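Local coordinates for protein transcriptional regulator, Crp/Fnr family (Eubacterium rectale ATCC 33656, PDB 3DV8) that is probably a DNA-binding transcriptional regulator that joins an N-terminal cyclic nucleotide-binding domain to a C-terminal helix-turn-helix domain, at residues T165-I170 and R203-I208; F155-T160 and R213-Q218; D24-Q29 and D102-P107. All coordinates share one frame; numbering follows the deposited sequence.

Contact 1: T165-I170 and R203-I208; sequences TNELKI and RGKITI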
loop_
_atom_site.group_PDB
_atom_site.type_symbol
_atom_site.label_atom_id
_atom_site.label_comp_id
_atom_site.label_asym_id
_atom_site.label_seq_id
_atom_site.Cartn_x
_atom_site.Cartn_y
_atom_site.Cartn_z
ATOM N N THR A 165 -18.693 17.986 14.890
ATOM C CA THR A 165 -18.553 18.687 16.163
ATOM C C THR A 165 -17.070 18.914 16.488
ATOM O O THR A 165 -16.244 18.047 16.229
ATOM C CB THR A 165 -19.283 17.883 17.301
ATOM O OG1 THR A 165 -19.160 18.560 18.557
ATOM C CG2 THR A 165 -18.732 16.472 17.435
ATOM N N ASN A 166 -16.740 20.081 17.046
ATOM C CA ASN A 166 -15.352 20.394 17.486
ATOM C C ASN A 166 -14.985 19.783 18.869
ATOM O O ASN A 166 -13.925 20.065 19.408
ATOM C CB ASN A 166 -15.092 21.915 17.496
ATOM C CG ASN A 166 -15.889 22.649 18.569
ATOM O OD1 ASN A 166 -17.091 22.431 18.720
ATOM N ND2 ASN A 166 -15.225 23.520 19.311
ATOM N N GLU A 167 -15.849 18.916 19.393
ATOM C CA GLU A 167 -15.739 18.301 20.699
ATOM C C GLU A 167 -15.618 16.795 20.487
ATOM O O GLU A 167 -16.597 16.142 20.135
ATOM C CB GLU A 167 -17.011 18.704 21.465
ATOM C CG GLU A 167 -17.231 18.125 22.821
ATOM C CD GLU A 167 -18.242 18.952 23.603
ATOM O OE1 GLU A 167 -17.854 20.031 24.089
ATOM O OE2 GLU A 167 -19.412 18.527 23.741
ATOM N N LEU A 168 -14.397 16.269 20.622
ATOM C CA LEU A 168 -14.121 14.836 20.451
ATOM C C LEU A 168 -14.108 14.138 21.811
ATOM O O LEU A 168 -13.434 14.618 22.737
ATOM C CB LEU A 168 -12.779 14.623 19.739
ATOM C CG LEU A 168 -12.641 15.220 18.330
ATOM C CD1 LEU A 168 -11.306 14.826 17.737
ATOM C CD2 LEU A 168 -13.789 14.802 17.381
ATOM N N LYS A 169 -14.857 13.034 21.937
ATOM C CA LYS A 169 -14.921 12.233 23.173
ATOM C C LYS A 169 -14.134 10.929 22.945
ATOM O O LYS A 169 -14.697 9.848 22.936
ATOM C CB LYS A 169 -16.387 11.964 23.566
ATOM C CG LYS A 169 -17.216 13.226 23.918
ATOM C CD LYS A 169 -18.712 13.019 23.633
ATOM C CE LYS A 169 -19.547 14.267 23.876
ATOM N NZ LYS A 169 -19.767 14.524 25.322
ATOM N N ILE A 170 -12.829 11.060 22.721
ATOM C CA ILE A 170 -11.895 9.928 22.530
ATOM C C ILE A 170 -10.661 9.986 23.471
ATOM O O ILE A 170 -10.288 11.034 24.021
ATOM C CB ILE A 170 -11.430 9.759 21.049
ATOM C CG1 ILE A 170 -10.758 11.030 20.510
ATOM C CG2 ILE A 170 -12.619 9.327 20.148
ATOM C CD1 ILE A 170 -10.325 10.890 19.064
ATOM N N ARG A 203 -11.725 16.245 31.182
ATOM C CA ARG A 203 -12.168 14.858 31.472
ATOM C C ARG A 203 -12.917 14.138 30.317
ATOM O O ARG A 203 -14.105 14.385 30.059
ATOM C CB ARG A 203 -12.908 14.772 32.840
ATOM C CG ARG A 203 -13.818 13.518 33.111
ATOM C CD ARG A 203 -13.682 12.919 34.525
ATOM N NE ARG A 203 -13.450 13.881 35.609
ATOM C CZ ARG A 203 -14.345 14.355 36.485
ATOM N NH1 ARG A 203 -15.635 13.981 36.476
ATOM N NH2 ARG A 203 -13.931 15.235 37.414
ATOM N N GLY A 204 -12.164 13.258 29.645
ATOM C CA GLY A 204 -12.636 12.424 28.532
ATOM C C GLY A 204 -13.025 13.187 27.287
ATOM O O GLY A 204 -13.943 12.773 26.570
ATOM N N LYS A 205 -12.316 14.283 27.015
ATOM C CA LYS A 205 -12.683 15.176 25.920
ATOM C C LYS A 205 -11.540 16.079 25.445
ATOM O O LYS A 205 -10.792 16.632 26.258
ATOM C CB LYS A 205 -13.863 16.057 26.381
ATOM C CG LYS A 205 -14.428 17.038 25.347
ATOM C CD LYS A 205 -15.321 18.101 26.002
ATOM C CE LYS A 205 -16.623 17.541 26.480
ATOM N NZ LYS A 205 -17.523 18.635 26.935
ATOM N N ILE A 206 -11.445 16.208 24.119
ATOM C CA ILE A 206 -10.532 17.120 23.431
ATOM C C ILE A 206 -11.455 18.079 22.661
ATOM O O ILE A 206 -12.272 17.628 21.856
ATOM C CB ILE A 206 -9.586 16.406 22.429
ATOM C CG1 ILE A 206 -8.914 15.180 23.055
ATOM C CG2 ILE A 206 -8.521 17.387 21.907
ATOM C CD1 ILE A 206 -8.017 14.424 22.074
ATOM N N THR A 207 -11.370 19.373 22.949
ATOM C CA THR A 207 -12.182 20.382 22.272
ATOM C C THR A 207 -11.254 21.168 21.366
ATOM O O THR A 207 -10.285 21.745 21.845
ATOM C CB THR A 207 -12.860 21.335 23.264
ATOM O OG1 THR A 207 -13.549 20.567 24.255
ATOM C CG2 THR A 207 -13.830 22.273 22.535
ATOM N N ILE A 208 -11.556 21.198 20.071
ATOM C CA ILE A 208 -10.746 21.930 19.093
ATOM C C ILE A 208 -11.098 23.406 19.265
ATOM O O ILE A 208 -12.266 23.782 19.127
ATOM C CB ILE A 208 -11.011 21.464 17.620
ATOM C CG1 ILE A 208 -10.914 19.930 17.472
ATOM C CG2 ILE A 208 -10.082 22.172 16.648
ATOM C CD1 ILE A 208 -9.721 19.293 18.113
HETATM O O HOH W 1 -15.897 21.640 24.911
#

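Contact 2: F155-T160 and R213-Q218; sequences FLLEET and RLETLQ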
loop_
_atom_site.group_PDB
_atom_site.type_symbol
_atom_site.label_atom_id
_atom_site.label_comp_id
_atom_site.label_asym_id
_atom_site.label_seq_id
_atom_site.Cartn_x
_atom_site.Cartn_y
_atom_site.Cartn_z
ATOM N N PHE A 155 -5.540 14.520 11.898
ATOM C CA PHE A 155 -6.517 13.594 12.468
ATOM C C PHE A 155 -7.639 14.342 13.207
ATOM O O PHE A 155 -8.823 14.012 13.026
ATOM C CB PHE A 155 -5.858 12.566 13.393
ATOM C CG PHE A 155 -6.846 11.715 14.121
ATOM C CD1 PHE A 155 -7.387 10.591 13.508
ATOM C CD2 PHE A 155 -7.300 12.080 15.406
ATOM C CE1 PHE A 155 -8.356 9.812 14.160
ATOM C CE2 PHE A 155 -8.269 11.314 16.078
ATOM C CZ PHE A 155 -8.785 10.164 15.465
ATOM N N LEU A 156 -7.268 15.311 14.048
ATOM C CA LEU A 156 -8.259 16.112 14.793
ATOM C C LEU A 156 -9.263 16.802 13.858
ATOM O O LEU A 156 -10.449 16.845 14.168
ATOM C CB LEU A 156 -7.586 17.124 15.730
ATOM C CG LEU A 156 -6.747 16.573 16.895
ATOM C CD1 LEU A 156 -6.104 17.736 17.672
ATOM C CD2 LEU A 156 -7.549 15.658 17.834
ATOM N N LEU A 157 -8.782 17.295 12.710
ATOM C CA LEU A 157 -9.643 17.889 11.667
ATOM C C LEU A 157 -10.543 16.834 10.975
ATOM O O LEU A 157 -11.683 17.138 10.608
ATOM C CB LEU A 157 -8.804 18.663 10.635
ATOM C CG LEU A 157 -8.112 19.926 11.172
ATOM C CD1 LEU A 157 -7.002 20.380 10.262
ATOM C CD2 LEU A 157 -9.119 21.053 11.412
ATOM N N GLU A 158 -10.045 15.607 10.807
ATOM C CA GLU A 158 -10.854 14.535 10.220
ATOM C C GLU A 158 -11.970 14.123 11.168
ATOM O O GLU A 158 -13.128 14.082 10.742
ATOM C CB GLU A 158 -10.029 13.292 9.865
ATOM C CG GLU A 158 -10.817 12.230 9.037
ATOM C CD GLU A 158 -10.081 10.901 8.869
ATOM O OE1 GLU A 158 -8.871 10.804 9.159
ATOM O OE2 GLU A 158 -10.734 9.938 8.430
ATOM N N GLU A 159 -11.626 13.795 12.420
ATOM C CA GLU A 159 -12.638 13.364 13.415
ATOM C C GLU A 159 -13.740 14.385 13.657
ATOM O O GLU A 159 -14.909 14.001 13.760
ATOM C CB GLU A 159 -12.038 12.945 14.768
ATOM C CG GLU A 159 -11.587 11.503 14.885
ATOM C CD GLU A 159 -12.715 10.482 15.001
ATOM O OE1 GLU A 159 -13.483 10.293 14.042
ATOM O OE2 GLU A 159 -12.795 9.796 16.037
ATOM N N THR A 160 -13.367 15.663 13.746
ATOM C CA THR A 160 -14.349 16.734 13.911
ATOM C C THR A 160 -15.300 16.823 12.699
ATOM O O THR A 160 -16.491 17.093 12.888
ATOM C CB THR A 160 -13.697 18.104 14.259
ATOM O OG1 THR A 160 -12.665 18.404 13.322
ATOM C CG2 THR A 160 -13.096 18.073 15.659
ATOM N N ARG A 213 -6.041 27.351 12.594
ATOM C CA ARG A 213 -4.607 27.099 12.905
ATOM C C ARG A 213 -4.181 25.634 12.826
ATOM O O ARG A 213 -3.039 25.364 12.450
ATOM C CB ARG A 213 -4.203 27.647 14.270
ATOM C CG ARG A 213 -4.041 29.141 14.311
ATOM C CD ARG A 213 -3.762 29.586 15.730
ATOM N NE ARG A 213 -2.500 29.074 16.263
ATOM C CZ ARG A 213 -2.090 29.215 17.527
ATOM N NH1 ARG A 213 -2.833 29.855 18.433
ATOM N NH2 ARG A 213 -0.915 28.702 17.889
ATOM N N LEU A 214 -5.055 24.703 13.225
ATOM C CA LEU A 214 -4.763 23.261 13.074
ATOM C C LEU A 214 -4.611 22.903 11.598
ATOM O O LEU A 214 -3.753 22.091 11.251
ATOM C CB LEU A 214 -5.839 22.357 13.705
ATOM C CG LEU A 214 -5.858 22.192 15.221
ATOM C CD1 LEU A 214 -7.063 21.376 15.601
ATOM C CD2 LEU A 214 -4.584 21.527 15.738
ATOM N N GLU A 215 -5.446 23.504 10.747
ATOM C CA GLU A 215 -5.360 23.282 9.305
ATOM C C GLU A 215 -4.044 23.802 8.716
ATOM O O GLU A 215 -3.517 23.177 7.806
ATOM C CB GLU A 215 -6.571 23.837 8.551
ATOM C CG GLU A 215 -6.564 23.414 7.079
ATOM C CD GLU A 215 -7.934 23.364 6.463
ATOM O OE1 GLU A 215 -8.669 24.368 6.578
ATOM O OE2 GLU A 215 -8.263 22.319 5.850
ATOM N N THR A 216 -3.503 24.905 9.243
ATOM C CA THR A 216 -2.195 25.402 8.779
ATOM C C THR A 216 -1.019 24.481 9.222
ATOM O O THR A 216 0.003 24.461 8.537
ATOM C CB THR A 216 -1.971 26.911 9.075
ATOM O OG1 THR A 216 -2.051 27.154 10.476
ATOM C CG2 THR A 216 -3.021 27.750 8.354
ATOM N N LEU A 217 -1.164 23.722 10.326
ATOM C CA LEU A 217 -0.163 22.672 10.702
ATOM C C LEU A 217 -0.212 21.542 9.686
ATOM O O LEU A 217 0.803 21.213 9.098
ATOM C CB LEU A 217 -0.378 22.059 12.096
ATOM C CG LEU A 217 0.470 22.531 13.261
ATOM C CD1 LEU A 217 0.005 21.810 14.524
ATOM C CD2 LEU A 217 1.938 22.240 12.979
ATOM N N GLN A 218 -1.405 20.960 9.507
ATOM C CA GLN A 218 -1.678 19.888 8.524
ATOM C C GLN A 218 -1.029 20.180 7.155
ATOM O O GLN A 218 -0.358 19.324 6.572
ATOM C CB GLN A 218 -3.202 19.744 8.346
ATOM C CG GLN A 218 -3.706 18.723 7.306
ATOM C CD GLN A 218 -5.208 18.836 7.067
ATOM O OE1 GLN A 218 -5.731 19.927 6.809
ATOM N NE2 GLN A 218 -5.907 17.701 7.125
#

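Contact 3: D24-Q29 and D102-P107; sequences DNLITQ and DLWIIP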
loop_
_atom_site.group_PDB
_atom_site.type_symbol
_atom_site.label_atom_id
_atom_site.label_comp_id
_atom_site.label_asym_id
_atom_site.label_seq_id
_atom_site.Cartn_x
_atom_site.Cartn_y
_atom_site.Cartn_z
ATOM N N ASP A 24 -30.260 -13.433 -3.550
ATOM C CA ASP A 24 -30.733 -14.562 -2.726
ATOM C C ASP A 24 -29.754 -15.040 -1.654
ATOM O O ASP A 24 -30.158 -15.799 -0.773
ATOM C CB ASP A 24 -31.140 -15.731 -3.620
ATOM C CG ASP A 24 -32.356 -15.422 -4.496
ATOM O OD1 ASP A 24 -33.029 -14.393 -4.280
ATOM O OD2 ASP A 24 -32.656 -16.226 -5.407
ATOM N N ASN A 25 -28.490 -14.617 -1.736
ATOM C CA ASN A 25 -27.464 -14.943 -0.735
ATOM C C ASN A 25 -26.930 -13.741 0.076
ATOM O O ASN A 25 -25.928 -13.880 0.781
ATOM C CB ASN A 25 -26.334 -15.724 -1.403
ATOM C CG ASN A 25 -26.792 -17.078 -1.919
ATOM O OD1 ASN A 25 -26.739 -17.347 -3.118
ATOM N ND2 ASN A 25 -27.265 -17.928 -1.015
ATOM N N LEU A 26 -27.597 -12.580 -0.013
ATOM C CA LEU A 26 -27.254 -11.420 0.813
ATOM C C LEU A 26 -27.569 -11.727 2.276
ATOM O O LEU A 26 -28.669 -12.181 2.581
ATOM C CB LEU A 26 -28.043 -10.148 0.443
ATOM C CG LEU A 26 -27.595 -9.206 -0.665
ATOM C CD1 LEU A 26 -28.503 -7.974 -0.620
ATOM C CD2 LEU A 26 -26.134 -8.793 -0.503
ATOM N N ILE A 27 -26.596 -11.469 3.152
ATOM C CA ILE A 27 -26.752 -11.625 4.593
ATOM C C ILE A 27 -26.822 -10.201 5.133
ATOM O O ILE A 27 -25.892 -9.432 4.913
ATOM C CB ILE A 27 -25.555 -12.364 5.250
ATOM C CG1 ILE A 27 -25.277 -13.712 4.573
ATOM C CG2 ILE A 27 -25.828 -12.576 6.740
ATOM C CD1 ILE A 27 -24.027 -14.407 5.085
ATOM N N THR A 28 -27.934 -9.843 5.774
ATOM C CA THR A 28 -28.096 -8.535 6.434
ATOM C C THR A 28 -27.544 -8.688 7.851
ATOM O O THR A 28 -27.764 -9.719 8.500
ATOM C CB THR A 28 -29.577 -8.091 6.489
ATOM O OG1 THR A 28 -30.059 -7.899 5.154
ATOM C CG2 THR A 28 -29.742 -6.782 7.286
ATOM N N GLN A 29 -26.852 -7.659 8.334
ATOM C CA GLN A 29 -26.196 -7.713 9.644
ATOM C C GLN A 29 -26.050 -6.332 10.262
ATOM O O GLN A 29 -25.523 -5.434 9.608
ATOM C CB GLN A 29 -24.804 -8.324 9.451
ATOM C CG GLN A 29 -24.005 -8.610 10.720
ATOM C CD GLN A 29 -22.584 -9.120 10.452
ATOM O OE1 GLN A 29 -22.082 -9.972 11.181
ATOM N NE2 GLN A 29 -21.931 -8.592 9.421
ATOM N N ASP A 102 -24.855 -0.966 9.783
ATOM C CA ASP A 102 -25.749 -1.853 9.034
ATOM C C ASP A 102 -25.018 -2.234 7.749
ATOM O O ASP A 102 -24.727 -1.365 6.923
ATOM C CB ASP A 102 -27.069 -1.155 8.698
ATOM C CG ASP A 102 -27.906 -0.888 9.917
ATOM O OD1 ASP A 102 -28.071 -1.817 10.738
ATOM O OD2 ASP A 102 -28.428 0.240 10.040
ATOM N N LEU A 103 -24.724 -3.531 7.610
ATOM C CA LEU A 103 -23.999 -4.093 6.471
ATOM C C LEU A 103 -24.825 -5.131 5.720
ATOM O O LEU A 103 -25.758 -5.721 6.262
ATOM C CB LEU A 103 -22.736 -4.850 6.938
ATOM C CG LEU A 103 -21.565 -4.213 7.674
ATOM C CD1 LEU A 103 -21.990 -3.645 9.009
ATOM C CD2 LEU A 103 -20.504 -5.280 7.906
ATOM N N TRP A 104 -24.448 -5.313 4.459
ATOM C CA TRP A 104 -24.872 -6.434 3.635
ATOM C C TRP A 104 -23.566 -7.172 3.367
ATOM O O TRP A 104 -22.525 -6.523 3.164
ATOM C CB TRP A 104 -25.456 -6.013 2.296
ATOM C CG TRP A 104 -26.804 -5.456 2.353
ATOM C CD1 TRP A 104 -27.941 -6.123 2.660
ATOM C CD2 TRP A 104 -27.188 -4.121 2.026
ATOM N NE1 TRP A 104 -29.020 -5.280 2.575
ATOM C CE2 TRP A 104 -28.586 -4.041 2.184
ATOM C CE3 TRP A 104 -26.482 -2.974 1.622
ATOM C CZ2 TRP A 104 -29.306 -2.855 1.955
ATOM C CZ3 TRP A 104 -27.197 -1.786 1.394
ATOM C CH2 TRP A 104 -28.597 -1.742 1.562
ATOM N N ILE A 105 -23.617 -8.503 3.383
ATOM C CA ILE A 105 -22.460 -9.340 3.073
ATOM C C ILE A 105 -22.775 -10.188 1.829
ATOM O O ILE A 105 -23.810 -10.849 1.778
ATOM C CB ILE A 105 -22.064 -10.273 4.235
ATOM C CG1 ILE A 105 -22.009 -9.514 5.574
ATOM C CG2 ILE A 105 -20.713 -10.947 3.919
ATOM C CD1 ILE A 105 -21.533 -10.367 6.746
ATOM N N ILE A 106 -21.912 -10.109 0.818
ATOM C CA ILE A 106 -21.988 -10.961 -0.365
ATOM C C ILE A 106 -20.971 -12.053 -0.023
ATOM O O ILE A 106 -19.787 -11.734 0.084
ATOM C CB ILE A 106 -21.556 -10.236 -1.667
ATOM C CG1 ILE A 106 -22.427 -9.005 -1.932
ATOM C CG2 ILE A 106 -21.622 -11.204 -2.864
ATOM C CD1 ILE A 106 -21.960 -8.195 -3.124
ATOM N N PRO A 107 -21.408 -13.319 0.204
ATOM C CA PRO A 107 -20.462 -14.418 0.506
ATOM C C PRO A 107 -19.288 -14.520 -0.486
ATOM O O PRO A 107 -19.494 -14.322 -1.687
ATOM C CB PRO A 107 -21.350 -15.670 0.441
ATOM C CG PRO A 107 -22.678 -15.185 0.860
ATOM C CD PRO A 107 -22.799 -13.813 0.233
#

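Contact 1: T165-I170 and R203-I208
L168 and I206 form a hydrogen-bonded antiparallel pair, exchanging L168 N to I206 O at 2.8 Å and I206 N to L168 O at 2.9 Å. Two residues further along the ladder, I208 N donates to N166 O at 2.7 Å, and between these two levels E167 and T207 form a non-hydrogen-bonded pair. CA-H...O contacts supplement the ladder, with K205 CA 3.3 Å from L168 O.

N166 adds a side-chain rung. Its CG lies between the backbone N and the carbonyl carbon (chi1 68°), and ND2 reaches I208 O at 3.0 Å in a nearly straight bond, the acceptor lying in the amide plane. One residue thus binds both the N-H and the C=O of I208.

E167 and T207 point to one face, and the end of K205 comes up beside E167. The two chains cross obliquely, E167 CG touching K205 CD, while a bend at chi3 (-71°) of K205 sets CE beside the E167 carboxylate. K205 NZ forms a salt bridge with E167 OE1 at 3.2 Å, the hydrogen bond within it weak. A water also donates to that oxygen and hydrogen-bonds to T207 OG1, so E167 OE1 has two partners. K169 NZ, 5.0 Å from K205 NZ, probably adds to the positive field around this carboxylate.

Apolar packing belongs to the other face. L168 rests on E159 and T160 of helix 148-163, and I206 on I175 of helix 172-179.

G204, at positive phi, sits in the turn between strands 199-202 and 205-208, which pair through K200 and T207. Strand 167-168 adds an edge to this hairpin, consistent with the wing of a Crp-like winged helix-turn-helix domain.

Contact 2: F155-T160 and R213-Q218
L157 reaches across to helix 211-219 with one methyl, CD1, which settles on the backbone of E215, 3.5 Å from its CA. Its CG lies anti to the carbonyl carbon (chi1 -67°), and chi2 of 163° then carries CD1 over the partner helix. There the methyl also meets L214 CB at 4.1 Å and E215 CB at 3.9 Å. From L214 itself, CD1 turns to the neighbouring residue of helix 148-163 and touches L156 CB at 4.3 Å.

The two helical segments stand 10.0 Å apart at closest approach, with their directions 126° apart. Helices 148-163 and 211-219 are consistent with the first and last helices of a Crp-like winged-helix domain, and both L156 and L214 touch I208 of strand 205-208.

Q218 comes to the L157 methyl from the side away from L214 CB. Its CG is anti to the backbone N; the extended chain brings CD alongside L157, and OE1 lies 3.7 Å from L157 CD1. The NE2 branch of the same amide is hydrogen-bonded to S154 OG of helix 148-163, which probably limits the turning of the amide.

Contact 3: D24-Q29 and D102-P107
I27 with I105 and Q29 with L103 are hydrogen-bonded antiparallel pairs, T28 with W104 the non-hydrogen-bonded pair between them, on strands whose axes approach to 4.8 Å at 155°. The first pair is joined by I27 N to I105 O at 3.2 Å and by I105 N to I27 O at 2.9 Å. In the second, L103 N meets Q29 O almost in line, whereas Q29 N reaches L103 O tilted 26° from the carbonyl plane.

On the W104 side, L26 brings a methyl to the indole: CD1 makes an off-centre CH-pi contact, 4.2 Å from the centroid of the five-membered ring. Its other methyl, CD2, lies 4.0 Å from I106 CG1, the two side chains running side by side. T28 points the same way as W104, its OG1 3.7 Å from W104 CD1.

These strands are first and last in chain order of one four-stranded sheet of the cyclic nucleotide-binding beta sandwich, a cupin-clan fold, and lie side by side in it; 27-31 is an outermost strand, and 101-107 also pairs with 46-50.

On the opposite face, I27 and I105 meet CB to CB at 4.2 Å. Q29, with CG anti to the backbone N (chi1 -174°) and its chain extended, slants across I105 and lays NE2 against I105 CD1; the same nitrogen lies 3.9 Å from L103 CD2. An alanine at I105 would keep the CB contact with I27 but would probably open a gap beside Q29 NE2 and leave that amide freer to turn. At the strand's end P107, the N-cap residue of helix 108-117, rests its CD and CG on N25 O.

Contacts 1 and 2 belong to the same winged-helix domain and touch: I208 of contact 1 packs on T160 of contact 2, and T165 N probably hydrogen-bonds to T160 O. Helix 148-163 leads into strand 167-168, and strand 205-208 into helix 211-219, so the two contacts join the same two pieces of chain, by strands and by helices. Contact 3 lies in the other domain, its nearest atoms about 19 Å from contact 1 and about 17 Å from contact 2. Contact 2 has no exposed residue among those that touch and joins helices mainly through leucines. Contacts 1 and 3, mixing buried residues with exposed ones, are backbone ladders, the former with a salt bridge and a bridging water on one face, the latter with an indole and aliphatic groups.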